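Local coordinates for protein CT398 (Chlamydia trachomatis, PDB 4ILO) that is of unknown function but, with a long coiled-coil hairpin and a zinc-ribbon domain, may bind DNA or RNA, at residues Glu81-Ala86 with Asn94-Glu99; Val193-Pro196 with Val201-Gly204; Val195-Arg200 with Ile207-Gln212. All blocks are in the same frame, centred on the assembly; numbering follows the deposited sequence.

Interaction 1: Glu81-Ala86 with Asn94-Glu99; sequences ENQQAA and NALTQE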
ATOM      1  N   GLU A  81       8.528 -63.150  11.063  1.00 11.65           N
ATOM      2  CA  GLU A  81       7.957 -63.999  12.097  1.00 17.30           C
ATOM      3  C   GLU A  81       7.530 -65.332  11.515  1.00 18.31           C
ATOM      4  O   GLU A  81       7.809 -66.385  12.081  1.00 19.42           O
ATOM      5  CB  GLU A  81       6.781 -63.290  12.767  1.00 13.97           C
ATOM      6  CG  GLU A  81       7.311 -62.223  13.657  1.00 23.68           C
ATOM      7  CD  GLU A  81       6.258 -61.407  14.325  1.00 26.55           C
ATOM      8  OE1 GLU A  81       5.119 -61.397  13.812  1.00 28.92           O
ATOM      9  OE2 GLU A  81       6.604 -60.759  15.348  1.00 35.74           O
ATOM     10  N   ASN A  82       6.899 -65.312  10.358  1.00 20.75           N
ATOM     11  CA  ASN A  82       6.582 -66.571   9.710  1.00 24.49           C
ATOM     12  C   ASN A  82       7.850 -67.377   9.424  1.00 24.17           C
ATOM     13  O   ASN A  82       7.869 -68.596   9.635  1.00 23.42           O
ATOM     14  CB  ASN A  82       5.749 -66.301   8.450  1.00 25.97           C
ATOM     15  CG  ASN A  82       4.442 -65.574   8.773  1.00 34.75           C
ATOM     16  OD1 ASN A  82       3.897 -65.689   9.886  1.00 40.01           O
ATOM     17  ND2 ASN A  82       3.956 -64.804   7.824  1.00 32.61           N
ATOM     18  N   GLN A  83       8.925 -66.719   8.951  1.00 20.26           N
ATOM     19  CA  GLN A  83      10.162 -67.452   8.657  1.00 20.97           C
ATOM     20  C   GLN A  83      10.708 -68.113   9.914  1.00 17.79           C
ATOM     21  O   GLN A  83      11.120 -69.278   9.899  1.00 18.57           O
ATOM     22  CB  GLN A  83      11.232 -66.521   8.091  1.00 26.61           C
ATOM     23  CG  GLN A  83      11.044 -66.124   6.653  1.00 27.23           C
ATOM     24  CD  GLN A  83      12.053 -65.090   6.151  1.00 33.45           C
ATOM     25  OE1 GLN A  83      13.221 -65.103   6.523  1.00 42.59           O
ATOM     26  NE2 GLN A  83      11.588 -64.187   5.278  1.00 37.61           N
ATOM     27  N   GLN A  84      10.714 -67.370  11.018  1.00 15.49           N
ATOM     28  CA  GLN A  84      11.296 -67.866  12.240  1.00 16.52           C
ATOM     29  C   GLN A  84      10.513 -69.049  12.792  1.00 21.95           C
ATOM     30  O   GLN A  84      11.108 -69.951  13.383  1.00 16.99           O
ATOM     31  CB  GLN A  84      11.364 -66.736  13.276  1.00 13.52           C
ATOM     32  CG  GLN A  84      12.156 -67.141  14.501  1.00 10.43           C
ATOM     33  CD  GLN A  84      12.144 -66.114  15.605  1.00 17.37           C
ATOM     34  OE1 GLN A  84      13.202 -65.646  16.120  1.00 19.23           O
ATOM     35  NE2 GLN A  84      10.970 -65.758  15.990  1.00 12.60           N
ATOM     36  N   ALA A  85       9.185 -69.057  12.638  1.00 26.77           N
ATOM     37  CA  ALA A  85       8.398 -70.173  13.152  1.00 27.82           C
ATOM     38  C   ALA A  85       8.834 -71.495  12.542  1.00 23.41           C
ATOM     39  O   ALA A  85       8.646 -72.537  13.179  1.00 23.49           O
ATOM     40  CB  ALA A  85       6.901 -69.939  12.913  1.00 23.07           C
ATOM     41  N   ALA A  86       9.430 -71.474  11.334  1.00 18.55           N
ATOM     42  CA  ALA A  86       9.853 -72.681  10.627  1.00 21.97           C
ATOM     43  C   ALA A  86      11.343 -73.011  10.738  1.00 22.27           C
ATOM     44  O   ALA A  86      11.750 -74.075  10.249  1.00 22.89           O
ATOM     45  CB  ALA A  86       9.545 -72.567   9.130  1.00 23.39           C
ATOM     46  N   ASN A  94      18.377 -66.940  15.710  1.00  9.26           N
ATOM     47  CA  ASN A  94      18.892 -65.776  16.410  1.00  6.94           C
ATOM     48  C   ASN A  94      18.961 -64.587  15.472  1.00  9.84           C
ATOM     49  O   ASN A  94      18.685 -63.461  15.884  1.00  8.56           O
ATOM     50  CB  ASN A  94      20.296 -66.074  16.981  1.00  7.13           C
ATOM     51  CG  ASN A  94      20.232 -66.968  18.250  1.00 15.15           C
ATOM     52  OD1 ASN A  94      19.192 -67.031  18.908  1.00 11.40           O
ATOM     53  ND2 ASN A  94      21.371 -67.610  18.619  1.00 11.57           N
ATOM     54  N   ALA A  95      19.335 -64.828  14.211  1.00  7.60           N
ATOM     55  CA  ALA A  95      19.418 -63.752  13.240  1.00  7.84           C
ATOM     56  C   ALA A  95      18.053 -63.104  13.079  1.00  7.50           C
ATOM     57  O   ALA A  95      17.936 -61.876  13.124  1.00  8.63           O
ATOM     58  CB  ALA A  95      19.906 -64.306  11.913  1.00  8.63           C
ATOM     59  N   LEU A  96      17.001 -63.927  13.022  1.00 12.59           N
ATOM     60  CA  LEU A  96      15.640 -63.413  12.908  1.00 16.11           C
ATOM     61  C   LEU A  96      15.209 -62.654  14.160  1.00  8.00           C
ATOM     62  O   LEU A  96      14.589 -61.590  14.064  1.00  9.92           O
ATOM     63  CB  LEU A  96      14.706 -64.583  12.609  1.00 17.16           C
ATOM     64  CG  LEU A  96      14.995 -64.997  11.144  1.00 14.61           C
ATOM     65  CD1 LEU A  96      14.382 -66.300  10.800  1.00 17.97           C
ATOM     66  CD2 LEU A  96      14.438 -63.956  10.227  1.00 15.53           C
ATOM     67  N   THR A  97      15.557 -63.154  15.348  1.00  9.63           N
ATOM     68  CA  THR A  97      15.298 -62.362  16.550  1.00  6.33           C
ATOM     69  C   THR A  97      15.902 -60.969  16.410  1.00 12.46           C
ATOM     70  O   THR A  97      15.222 -59.946  16.641  1.00  6.88           O
ATOM     71  CB  THR A  97      15.880 -63.082  17.762  1.00  8.72           C
ATOM     72  OG1 THR A  97      15.103 -64.265  18.022  1.00 10.00           O
ATOM     73  CG2 THR A  97      15.848 -62.225  18.988  1.00  5.76           C
ATOM     74  N   GLN A  98      17.195 -60.919  16.038  1.00  6.00           N
ATOM     75  CA  GLN A  98      17.919 -59.665  16.016  1.00  9.94           C
ATOM     76  C   GLN A  98      17.337 -58.751  14.943  1.00  8.01           C
ATOM     77  O   GLN A  98      17.173 -57.556  15.176  1.00  5.92           O
ATOM     78  CB  GLN A  98      19.410 -59.915  15.785  1.00  6.55           C
ATOM     79  CG  GLN A  98      20.080 -60.622  16.981  1.00 14.05           C
ATOM     80  CD  GLN A  98      21.308 -61.472  16.614  1.00 29.90           C
ATOM     81  OE1 GLN A  98      21.890 -61.343  15.521  1.00 16.77           O
ATOM     82  NE2 GLN A  98      21.693 -62.374  17.530  1.00 43.79           N
ATOM     83  N   GLU A  99      17.032 -59.310  13.767  1.00  7.83           N
ATOM     84  CA  GLU A  99      16.457 -58.503  12.705  1.00 17.02           C
ATOM     85  C   GLU A  99      15.112 -57.915  13.126  1.00 11.59           C
ATOM     86  O   GLU A  99      14.824 -56.746  12.857  1.00  8.32           O
ATOM     87  CB  GLU A  99      16.315 -59.330  11.431  1.00 14.09           C
ATOM     88  CG  GLU A  99      15.958 -58.460  10.227  1.00 26.08           C
ATOM     89  CD  GLU A  99      17.142 -57.708   9.585  1.00 38.93           C
ATOM     90  OE1 GLU A  99      18.327 -58.152   9.666  1.00 28.00           O
ATOM     91  OE2 GLU A  99      16.854 -56.661   8.959  1.00 48.55           O
TER
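Gln84 and Leu96 face each other where helix 2-86, near its C-terminal end, runs beside the early turns of helix 90-171. The short segments Glu81-Ala86 and Asn94-Glu99 are nearly antiparallel, with 158° between their N-to-C directions, and their axes come no closer than 9.7 Å. The nearest CA atoms are those of Gln84 and Leu96, 6.3 Å apart. Leu96 is the apolar element of the contact. Its CG stands anti to the carbonyl carbon (chi1 -72°), and the CD1 branch reaches the opposite backbone, lying 3.7 Å from Gln84 CA. The same methyl is 3.9 Å from Gln84 CB, so the CD1 branch packs on the root of the glutamine. The two side chains lie side by side, each heading toward the other's helix: Gln84, extended with CG anti to its own N (chi1 -171°), runs along the leucine, its CG 4.1 Å from Leu96 CB, until its amide end arrives beside Thr97. Gln83 stands roughly perpendicular to Leu96, and its amide end borders the CD2 branch at 4.1 Å from OE1. Gln84 also touches Phe93 and Met100 of the second helix, while Leu96 rests on Leu80 of the first. Only 184 Å² is buried in all, and the touching residues are exposed or partly exposed. This is the thin packing of an antiparallel helical hairpin close to its turn, here the far end of the CT398-like coiled coil.

Interaction 2: Val193-Pro196 with Val201-Gly204; sequences VVVP and VCSG. With ZN (zinc ion), chain C.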
ATOM      1  N   VAL A 193       0.679  32.933  -5.251  1.00 21.39           N
ATOM      2  CA  VAL A 193       1.888  33.640  -5.646  1.00 20.97           C
ATOM      3  C   VAL A 193       1.622  35.072  -6.177  1.00 21.57           C
ATOM      4  O   VAL A 193       2.582  35.850  -6.366  1.00 23.39           O
ATOM      5  CB  VAL A 193       2.680  32.796  -6.655  1.00 20.88           C
ATOM      6  CG1 VAL A 193       3.155  31.464  -5.961  1.00 21.34           C
ATOM      7  CG2 VAL A 193       1.814  32.481  -7.863  1.00 21.27           C
ATOM      8  N   VAL A 194       0.372  35.428  -6.455  1.00 21.54           N
ATOM      9  CA  VAL A 194      -0.030  36.811  -6.712  1.00 21.86           C
ATOM     10  C   VAL A 194      -0.757  37.247  -5.456  1.00 22.33           C
ATOM     11  O   VAL A 194      -1.883  36.801  -5.200  1.00 22.90           O
ATOM     12  CB  VAL A 194      -0.940  36.922  -7.942  1.00 22.40           C
ATOM     13  CG1 VAL A 194      -1.231  38.428  -8.272  1.00 22.86           C
ATOM     14  CG2 VAL A 194      -0.313  36.249  -9.136  1.00 22.16           C
ATOM     15  N   VAL A 195      -0.105  38.061  -4.632  1.00 22.25           N
ATOM     16  CA  VAL A 195      -0.607  38.274  -3.269  1.00 22.80           C
ATOM     17  C   VAL A 195      -0.652  39.758  -2.931  1.00 27.30           C
ATOM     18  O   VAL A 195       0.166  40.539  -3.438  1.00 24.82           O
ATOM     19  CB  VAL A 195       0.261  37.544  -2.225  1.00 22.43           C
ATOM     20  CG1 VAL A 195       0.266  36.002  -2.482  1.00 24.60           C
ATOM     21  CG2 VAL A 195       1.683  38.155  -2.153  1.00 22.01           C
ATOM     22  N   PRO A 196      -1.578  40.201  -2.087  1.00 28.09           N
ATOM     23  CA  PRO A 196      -1.675  41.633  -1.798  1.00 27.26           C
ATOM     24  C   PRO A 196      -0.767  42.037  -0.635  1.00 27.18           C
ATOM     25  O   PRO A 196      -0.297  41.200   0.156  1.00 24.92           O
ATOM     26  CB  PRO A 196      -3.163  41.813  -1.455  1.00 33.97           C
ATOM     27  CG  PRO A 196      -3.554  40.471  -0.810  1.00 38.86           C
ATOM     28  CD  PRO A 196      -2.692  39.418  -1.503  1.00 24.98           C
ATOM     29  N   VAL A 201       3.194  44.544   4.820  1.00 35.17           N
ATOM     30  CA  VAL A 201       4.094  43.413   4.575  1.00 31.26           C
ATOM     31  C   VAL A 201       3.592  42.590   3.383  1.00 25.85           C
ATOM     32  O   VAL A 201       2.452  42.721   2.929  1.00 28.80           O
ATOM     33  CB  VAL A 201       4.328  42.504   5.816  1.00 30.08           C
ATOM     34  CG1 VAL A 201       4.515  43.328   7.070  1.00 35.46           C
ATOM     35  CG2 VAL A 201       3.174  41.522   6.023  1.00 33.56           C
ATOM     36  N   CYS A 202       4.485  41.743   2.858  1.00 26.58           N
ATOM     37  CA  CYS A 202       4.108  40.759   1.850  1.00 27.02           C
ATOM     38  C   CYS A 202       3.238  39.715   2.529  1.00 31.35           C
ATOM     39  O   CYS A 202       3.636  39.154   3.550  1.00 31.71           O
ATOM     40  CB  CYS A 202       5.366  40.109   1.279  1.00 28.09           C
ATOM     41  SG  CYS A 202       5.089  38.743   0.140  1.00 26.19           S
ATOM     42  N   SER A 203       2.043  39.474   2.001  1.00 25.60           N
ATOM     43  CA  SER A 203       1.171  38.504   2.643  1.00 30.84           C
ATOM     44  C   SER A 203       1.546  37.077   2.279  1.00 28.50           C
ATOM     45  O   SER A 203       1.054  36.141   2.903  1.00 28.86           O
ATOM     46  CB  SER A 203      -0.293  38.808   2.334  1.00 37.35           C
ATOM     47  OG  SER A 203      -0.617  38.497   1.006  1.00 34.73           O
ATOM     48  N   GLY A 204       2.424  36.896   1.302  1.00 33.58           N
ATOM     49  CA  GLY A 204       2.993  35.596   1.010  1.00 26.41           C
ATOM     50  C   GLY A 204       4.050  35.138   2.004  1.00 29.00           C
ATOM     51  O   GLY A 204       4.024  33.983   2.437  1.00 30.27           O
TER
HETATM   52 ZN    ZN C 301       7.231  37.917   0.106  1.00 12.55          ZN
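Ser203 lies against Val195 and Pro196, and its side chain makes the main polar link between Val193-Pro196 and Val201-Gly204. Its CB sits 3.2 Å from Pro196 O, already beside the acceptor. With chi1 at 72°, OG lies between the backbone N and the carbonyl carbon, a rotation that turns the hydroxyl onto strand 194-198. There OG donates to Pro196 O over 2.9 Å. The hydroxyl oxygen lies in the carbonyl plane, on a lone pair, with a C=O...OG angle of 142°. Pro196 O is gripped a second time by the backbone N of Ser203, but weakly: that bond is 3.4 Å long and bent, with 142° at the hydrogen. Two carbons also lie close to the hydroxyl oxygen: OG is 3.4 Å from Pro196 CD and 3.5 Å from Val195 CB.

Val195 adds the apolar part. Its CG2 branch lies against the backbone between Ser203 and Gly204, 3.8 Å from Gly204 N, and also borders the sulfur of Cys202. That cysteine turns SG anti to its own N and binds the zinc ion at 2.3 Å, in company with Cys205, Cys226 and Cys229. On its other side strand 194-198 is bonded to strand 232-234 through the backbone of Val195, with Ile232 and Tyr234. The valine and serine thus join the first cysteine turn to the central part of the sheet. A short beta hairpin leading into the first CxxC knuckle of a four-cysteine zinc site, its last strand carrying Cys202, is characteristic of a zinc ribbon.

Interaction 3: Val195-Arg200 with Ile207-Gln212; sequences VPIENR and IALTPQ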
ATOM      1  N   VAL A 195      -0.105  38.061  -4.632  1.00 22.25           N
ATOM      2  CA  VAL A 195      -0.607  38.274  -3.269  1.00 22.80           C
ATOM      3  C   VAL A 195      -0.652  39.758  -2.931  1.00 27.30           C
ATOM      4  O   VAL A 195       0.166  40.539  -3.438  1.00 24.82           O
ATOM      5  CB  VAL A 195       0.261  37.544  -2.225  1.00 22.43           C
ATOM      6  CG1 VAL A 195       0.266  36.002  -2.482  1.00 24.60           C
ATOM      7  CG2 VAL A 195       1.683  38.155  -2.153  1.00 22.01           C
ATOM      8  N   PRO A 196      -1.578  40.201  -2.087  1.00 28.09           N
ATOM      9  CA  PRO A 196      -1.675  41.633  -1.798  1.00 27.26           C
ATOM     10  C   PRO A 196      -0.767  42.037  -0.635  1.00 27.18           C
ATOM     11  O   PRO A 196      -0.297  41.200   0.156  1.00 24.92           O
ATOM     12  CB  PRO A 196      -3.163  41.813  -1.455  1.00 33.97           C
ATOM     13  CG  PRO A 196      -3.554  40.471  -0.810  1.00 38.86           C
ATOM     14  CD  PRO A 196      -2.692  39.418  -1.503  1.00 24.98           C
ATOM     15  N   ILE A 197      -0.476  43.343  -0.601  1.00 25.81           N
ATOM     16  CA  ILE A 197       0.114  44.000   0.568  1.00 32.57           C
ATOM     17  C   ILE A 197      -0.914  44.005   1.695  1.00 29.75           C
ATOM     18  O   ILE A 197      -2.014  44.546   1.534  1.00 36.24           O
ATOM     19  CB  ILE A 197       0.492  45.456   0.247  1.00 36.80           C
ATOM     20  CG1 ILE A 197       1.289  45.602  -1.051  1.00 41.13           C
ATOM     21  CG2 ILE A 197       1.241  46.078   1.438  1.00 35.72           C
ATOM     22  CD1 ILE A 197       2.715  45.338  -0.879  1.00 44.36           C
ATOM     23  N   GLU A 198      -0.546  43.449   2.853  1.00 39.58           N
ATOM     24  CA  GLU A 198      -1.360  43.529   4.074  1.00 50.11           C
ATOM     25  C   GLU A 198      -0.501  44.109   5.190  1.00 50.85           C
ATOM     26  O   GLU A 198       0.601  43.609   5.459  1.00 43.06           O
ATOM     27  CB  GLU A 198      -1.884  42.159   4.570  1.00 52.29           C
ATOM     28  CG  GLU A 198      -2.443  41.169   3.519  1.00 61.45           C
ATOM     29  CD  GLU A 198      -3.921  41.405   3.112  1.00 62.95           C
ATOM     30  OE1 GLU A 198      -4.685  40.397   2.997  1.00 51.24           O
ATOM     31  OE2 GLU A 198      -4.300  42.586   2.864  1.00 69.91           O
ATOM     32  N   ASN A 199      -1.011  45.137   5.864  1.00 52.23           N
ATOM     33  CA  ASN A 199      -0.286  45.717   6.991  1.00 61.11           C
ATOM     34  C   ASN A 199       1.143  46.071   6.577  1.00 59.70           C
ATOM     35  O   ASN A 199       2.105  45.880   7.328  1.00 60.89           O
ATOM     36  CB  ASN A 199      -0.285  44.776   8.202  1.00 64.37           C
ATOM     37  CG  ASN A 199      -1.684  44.316   8.597  1.00 69.41           C
ATOM     38  OD1 ASN A 199      -2.476  45.096   9.134  1.00 71.16           O
ATOM     39  ND2 ASN A 199      -1.987  43.038   8.346  1.00 66.87           N
ATOM     40  N   ARG A 200       1.283  46.554   5.347  1.00 48.15           N
ATOM     41  CA  ARG A 200       2.574  46.965   4.802  1.00 42.32           C
ATOM     42  C   ARG A 200       3.615  45.825   4.746  1.00 41.29           C
ATOM     43  O   ARG A 200       4.822  46.104   4.630  1.00 36.62           O
ATOM     44  CB  ARG A 200       3.120  48.176   5.561  1.00 38.22           C
ATOM     45  CG  ARG A 200       2.175  49.404   5.580  1.00 42.14           C
ATOM     46  CD  ARG A 200       3.007  50.677   5.809  1.00 51.66           C
ATOM     47  NE  ARG A 200       2.247  51.855   6.244  1.00 59.53           N
ATOM     48  CZ  ARG A 200       1.552  52.656   5.431  1.00 58.35           C
ATOM     49  NH1 ARG A 200       1.486  52.379   4.132  1.00 57.19           N
ATOM     50  NH2 ARG A 200       0.900  53.718   5.920  1.00 48.63           N
ATOM     51  N   ILE A 207       7.184  39.464   5.166  1.00 25.38           N
ATOM     52  CA  ILE A 207       8.298  40.387   5.333  1.00 25.89           C
ATOM     53  C   ILE A 207       7.856  41.784   4.867  1.00 33.15           C
ATOM     54  O   ILE A 207       7.215  41.935   3.813  1.00 26.03           O
ATOM     55  CB  ILE A 207       9.552  39.844   4.612  1.00 45.98           C
ATOM     56  CG1 ILE A 207       9.955  38.493   5.279  1.00 29.41           C
ATOM     57  CG2 ILE A 207      10.712  40.858   4.626  1.00 27.70           C
ATOM     58  CD1 ILE A 207      11.268  37.859   4.777  1.00 32.22           C
ATOM     59  N   ALA A 208       8.123  42.799   5.697  1.00 27.11           N
ATOM     60  CA  ALA A 208       7.672  44.163   5.409  1.00 40.87           C
ATOM     61  C   ALA A 208       8.378  44.758   4.188  1.00 34.83           C
ATOM     62  O   ALA A 208       9.574  44.544   3.955  1.00 29.20           O
ATOM     63  CB  ALA A 208       7.924  45.072   6.615  1.00 41.13           C
ATOM     64  N   LEU A 209       7.632  45.521   3.401  1.00 41.65           N
ATOM     65  CA  LEU A 209       8.242  46.220   2.284  1.00 40.99           C
ATOM     66  C   LEU A 209       8.857  47.522   2.769  1.00 41.05           C
ATOM     67  O   LEU A 209       8.367  48.157   3.717  1.00 36.69           O
ATOM     68  CB  LEU A 209       7.194  46.563   1.242  1.00 31.70           C
ATOM     69  CG  LEU A 209       6.523  45.464   0.432  1.00 28.52           C
ATOM     70  CD1 LEU A 209       5.729  44.405   1.291  1.00 29.44           C
ATOM     71  CD2 LEU A 209       5.596  46.201  -0.500  1.00 26.58           C
ATOM     72  N   THR A 210       9.950  47.916   2.125  1.00 41.79           N
ATOM     73  CA  THR A 210      10.416  49.279   2.315  1.00 42.79           C
ATOM     74  C   THR A 210       9.346  50.236   1.774  1.00 41.69           C
ATOM     75  O   THR A 210       8.608  49.899   0.840  1.00 37.09           O
ATOM     76  CB  THR A 210      11.744  49.511   1.579  1.00 43.15           C
ATOM     77  OG1 THR A 210      11.510  49.518   0.171  1.00 35.66           O
ATOM     78  CG2 THR A 210      12.794  48.430   1.929  1.00 29.68           C
ATOM     79  N   PRO A 211       9.224  51.431   2.352  1.00 48.63           N
ATOM     80  CA  PRO A 211       8.234  52.395   1.815  1.00 47.02           C
ATOM     81  C   PRO A 211       8.416  52.693   0.332  1.00 41.41           C
ATOM     82  O   PRO A 211       7.435  52.872  -0.404  1.00 35.44           O
ATOM     83  CB  PRO A 211       8.442  53.635   2.691  1.00 48.30           C
ATOM     84  CG  PRO A 211       9.854  53.494   3.219  1.00 51.20           C
ATOM     85  CD  PRO A 211      10.075  52.016   3.401  1.00 48.83           C
ATOM     86  N   GLN A 212       9.655  52.748  -0.137  1.00 29.76           N
ATOM     87  CA  GLN A 212       9.881  52.922  -1.564  1.00 31.11           C
ATOM     88  C   GLN A 212       9.204  51.816  -2.371  1.00 36.36           C
ATOM     89  O   GLN A 212       8.561  52.086  -3.398  1.00 31.12           O
ATOM     90  CB  GLN A 212      11.379  52.916  -1.828  1.00 31.38           C
ATOM     91  CG  GLN A 212      11.689  52.392  -3.202  1.00 48.68           C
ATOM     92  CD  GLN A 212      13.093  52.715  -3.643  1.00 52.00           C
ATOM     93  OE1 GLN A 212      14.063  52.102  -3.173  1.00 51.02           O
ATOM     94  NE2 GLN A 212      13.215  53.691  -4.552  1.00 46.58           N
TER
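A backbone hydrogen bond ties the turn at Arg200 to the loop at Leu209, in the zinc-bearing domain where the chain passes from strand 201-202 toward helix 211-219. The bond runs from Leu209 N to Arg200 O over 3.1 Å, with 159° at the hydrogen. The donor stands 19° out of the carbonyl plane. Next to it, Ala208 CA makes a bent CA-H...O contact with Arg200 O, at 3.5 Å, and the alanine methyl lies beside that oxygen as well. One carbonyl therefore receives two neighbouring residues of the loop, and the nearest CA atoms of the segments are those of Arg200 and Ala208, 5.8 Å apart.

Leu209 directs its side chain at Val195-Arg200. Its CG is anti to the carbonyl carbon (chi1 -68°), which carries the branched end over the bonded carbonyl: CD1 is 3.9 Å from Arg200 O. Ile197 and Leu209 lie on the same side, and although the exact fit of their ends is doubtful, both touch Leu233 of strand 232-234, so three aliphatic side chains gather here. The side chain of Leu209 is about 7 Å from the zinc ion and borders the cysteine site.

The Arg200 side chain turns outward from the loop and pairs through NH1 with Glu214 in a salt bridge, which ties the turn to helix 211-219. That helix is N-capped by Thr210, whose OG1 bonds to His213 N. Asn199 and Arg200, both with positive phi, fit the two central residues of a tight type I' turn joining strands 194-198 and 201-202 of the hairpin; the second of them offers its carbonyl to the loop that follows the first cysteine knuckle of the zinc ribbon.

Interaction 1 stands alone at the far end of the molecule: its centre is about 105 Å from that of interaction 2 and about 112 Å from that of interaction 3, on the opposite side of the chain's centre. The long helical hairpin spans this gap. Interactions 2 and 3, by contrast, have centres about 8 Å apart and share Val195 and Pro196 of strand 194-198. They touch directly: Cys202 N lies 2.9 Å from Ile207 O, a probable hydrogen bond, and Leu209 CD1 packs against Cys202 N at 3.3 Å. Both contacts therefore lie beside the metal site: one supplies the zinc ligand Cys202 and the other packs Leu209 against it.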